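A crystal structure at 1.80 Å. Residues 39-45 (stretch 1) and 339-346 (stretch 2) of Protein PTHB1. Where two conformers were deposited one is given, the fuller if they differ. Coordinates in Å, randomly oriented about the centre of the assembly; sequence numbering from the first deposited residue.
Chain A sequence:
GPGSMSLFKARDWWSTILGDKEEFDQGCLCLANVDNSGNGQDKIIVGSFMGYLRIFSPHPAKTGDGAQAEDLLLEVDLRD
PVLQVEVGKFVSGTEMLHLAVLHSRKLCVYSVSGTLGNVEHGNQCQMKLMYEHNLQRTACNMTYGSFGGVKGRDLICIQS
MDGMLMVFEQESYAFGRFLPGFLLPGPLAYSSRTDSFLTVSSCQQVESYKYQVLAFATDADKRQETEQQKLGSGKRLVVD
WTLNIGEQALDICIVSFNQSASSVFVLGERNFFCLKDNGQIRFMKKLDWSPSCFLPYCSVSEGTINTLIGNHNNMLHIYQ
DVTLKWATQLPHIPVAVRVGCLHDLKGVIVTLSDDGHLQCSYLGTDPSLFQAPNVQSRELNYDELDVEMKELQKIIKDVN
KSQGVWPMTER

Stretch 1, residues 39-45: NGQDKII
Stretch 2 (339-346) VGCLHDLK

The contact between residues 39-45 and 339-346 joins segments some 300 residues apart in one chain and buries 364 Å², both sides summed. Gln41 and Asp42, in the loop that leads into the strand beginning at Lys43, provide most of the surface from the first stretch. They pack against the end of the strand 339-342 and the type I' turn from Leu342 to Leu345. The register is set by Asp42 and Cys341, whose CA atoms lie 5.3 Å apart.

Asp42 (phi/psi -73/158) grips Cys341 (-105/110) at both ends of its peptide backbone. Asp42 N donates to Cys341 O at 2.7 Å, and Cys341 N donates to Asp42 OD2 at 2.9 Å with an N-H...O angle of 163°. For the second bond the Asp42 side chain, its CB directed toward the opposing strand, adopts chi1 m (-69°) with chi2 -38°. Asp42 OD2 also passes 3.3 Å from Gly340 CA. Gly340 is extended (-167/-166), and a CB there would point toward the first stretch and lie 2.3 Å from Asp42 OD2, a clash that the absence of a side chain avoids. A water extends the network, donating to Asp42 OD2 (2.8 Å) and to Val339 O (2.9 Å).

Gln41 (-74/141) covers the largest area, 89 Å². Its CB points sideways, but a folded side chain (chi1 m, chi2 m, chi3 -65°) brings the amide to the turn. There Gln41 OE1 accepts a hydrogen bond from Asp344 N at 2.7 Å. The turn presents this amide through the left-handed conformations of His343 (56/32) and Asp344 (61/26), and is closed by Leu342 N to Leu345 O (3.0 Å) and Leu345 N to Leu342 O (2.9 Å). A second water donates to Gln41 OE1 at 2.7 Å and weakly accepts from His343 N at 3.3 Å. At the other end of the amide, Gln41 NE2 approaches Cys341 SG to 2.8 Å, with Cys341 at chi1 t. The Gln41 backbone is held within its own stretch: Gln41 N donates to Asn39 OD1 (3.0 Å), and Lys43 NZ to Gln41 O (2.8 Å).

Leu342 (-137/150) packs against both Asp42 and Ile44. Although its CB points away, chi1 m and chi2 t bring the end of the side chain back. Leu342 CD2 lies 3.2 Å from the carbonyl oxygen Asp42 O, and the apolar contact is between Leu342 CD1 and Ile44 CG1, at 4.4 Å. Ile44 (-92/123; chi1 m, chi2 t) meets it from a sideways CB, whereas the CB of Lys43 points away.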

# COMPACT_ATOMS: atom_id res chain seq x y z
N ASN A 39 0.66 7.78 20.95
CA ASN A 39 0.23 6.43 21.34
C ASN A 39 0.50 5.40 20.24
O ASN A 39 0.31 4.20 20.42
CB ASN A 39 -1.25 6.42 21.73
CG ASN A 39 -2.17 6.87 20.60
OD1 ASN A 39 -1.83 6.79 19.41
ND2 ASN A 39 -3.34 7.35 20.98
N GLY A 40 0.95 5.90 19.09
CA GLY A 40 1.39 5.03 18.00
C GLY A 40 0.30 4.31 17.23
O GLY A 40 0.57 3.39 16.48
N GLN A 41 -0.95 4.73 17.42
CA GLN A 41 -2.06 4.11 16.70
C GLN A 41 -2.12 4.49 15.23
O GLN A 41 -1.90 5.66 14.87
CB GLN A 41 -3.38 4.48 17.37
CG GLN A 41 -3.47 3.98 18.79
CD GLN A 41 -3.60 2.48 18.81
OE1 GLN A 41 -4.60 1.93 18.35
NE2 GLN A 41 -2.58 1.81 19.33
N ASP A 42 -2.45 3.54 14.36
CA ASP A 42 -2.68 3.88 12.96
C ASP A 42 -4.00 4.62 12.79
O ASP A 42 -4.88 4.53 13.64
CB ASP A 42 -2.67 2.64 12.06
CG ASP A 42 -1.30 2.03 11.95
OD1 ASP A 42 -0.32 2.80 11.89
OD2 ASP A 42 -1.21 0.78 11.92
N LYS A 43 -4.11 5.36 11.70
CA LYS A 43 -5.39 5.87 11.25
C LYS A 43 -5.63 5.28 9.87
O LYS A 43 -4.68 4.91 9.19
CB LYS A 43 -5.42 7.40 11.19
CG LYS A 43 -5.52 8.05 12.56
CD LYS A 43 -4.19 8.05 13.26
CE LYS A 43 -4.34 8.36 14.74
NZ LYS A 43 -3.03 8.19 15.40
N ILE A 44 -6.89 5.19 9.46
CA ILE A 44 -7.21 4.71 8.12
C ILE A 44 -7.30 5.92 7.20
O ILE A 44 -8.07 6.85 7.48
CB ILE A 44 -8.54 3.94 8.08
CG1 ILE A 44 -8.54 2.78 9.08
CG2 ILE A 44 -8.84 3.42 6.68
CD1 ILE A 44 -9.92 2.18 9.23
N ILE A 45 -6.51 5.92 6.14
CA ILE A 45 -6.59 6.98 5.14
C ILE A 45 -7.07 6.38 3.84
O ILE A 45 -6.49 5.41 3.36
CB ILE A 45 -5.23 7.68 4.88
CG1 ILE A 45 -4.63 8.20 6.19
CG2 ILE A 45 -5.40 8.80 3.83
CD1 ILE A 45 -3.52 7.36 6.74
N VAL A 339 -2.94 -4.30 7.42
CA VAL A 339 -2.93 -4.71 8.82
C VAL A 339 -2.28 -3.63 9.66
O VAL A 339 -1.26 -3.09 9.28
CB VAL A 339 -2.18 -6.04 9.02
CG1 VAL A 339 -2.09 -6.43 10.49
CG2 VAL A 339 -2.87 -7.14 8.23
N GLY A 340 -2.84 -3.33 10.82
CA GLY A 340 -2.21 -2.31 11.63
C GLY A 340 -2.73 -2.25 13.04
O GLY A 340 -3.42 -3.15 13.51
N CYS A 341 -2.40 -1.15 13.71
CA CYS A 341 -2.77 -0.97 15.10
C CYS A 341 -3.92 0.01 15.24
O CYS A 341 -3.76 1.22 15.01
CB CYS A 341 -1.56 -0.49 15.90
SG CYS A 341 -1.89 -0.30 17.65
N LEU A 342 -5.08 -0.51 15.62
CA LEU A 342 -6.30 0.27 15.76
C LEU A 342 -6.97 -0.15 17.04
O LEU A 342 -6.81 -1.30 17.45
CB LEU A 342 -7.24 0.03 14.58
CG LEU A 342 -6.65 0.34 13.19
CD1 LEU A 342 -7.54 -0.24 12.11
CD2 LEU A 342 -6.55 1.84 13.01
N HIS A 343 -7.70 0.76 17.67
CA HIS A 343 -8.42 0.46 18.91
C HIS A 343 -7.44 -0.10 19.95
O HIS A 343 -7.80 -0.96 20.77
CB HIS A 343 -9.57 -0.52 18.61
CG HIS A 343 -10.46 -0.80 19.78
ND1 HIS A 343 -10.92 0.19 20.63
CD2 HIS A 343 -10.99 -1.97 20.24
CE1 HIS A 343 -11.69 -0.36 21.56
NE2 HIS A 343 -11.75 -1.66 21.35
N ASP A 344 -6.20 0.38 19.89
CA ASP A 344 -5.13 0.00 20.81
C ASP A 344 -4.79 -1.48 20.76
O ASP A 344 -4.27 -2.03 21.73
CB ASP A 344 -5.49 0.40 22.24
CG ASP A 344 -5.83 1.87 22.36
OD1 ASP A 344 -5.07 2.71 21.83
OD2 ASP A 344 -6.88 2.18 22.96
N LEU A 345 -5.06 -2.10 19.62
CA LEU A 345 -4.81 -3.51 19.38
C LEU A 345 -3.96 -3.68 18.15
O LEU A 345 -4.16 -2.97 17.17
CB LEU A 345 -6.14 -4.26 19.21
CG LEU A 345 -7.01 -4.27 20.45
CD1 LEU A 345 -8.44 -4.64 20.10
CD2 LEU A 345 -6.44 -5.23 21.46
N LYS A 346 -3.01 -4.62 18.18
CA LYS A 346 -2.22 -4.88 16.98
C LYS A 346 -2.90 -5.95 16.11
O LYS A 346 -3.81 -6.65 16.57
CB LYS A 346 -0.80 -5.33 17.34
CG LYS A 346 0.00 -4.33 18.17
CD LYS A 346 1.49 -4.62 18.06
CE LYS A 346 2.33 -3.59 18.81
NZ LYS A 346 2.15 -3.69 20.28
O HOH W 1 -6.54 3.81 18.08
O HOH W 2 0.04 -0.55 9.86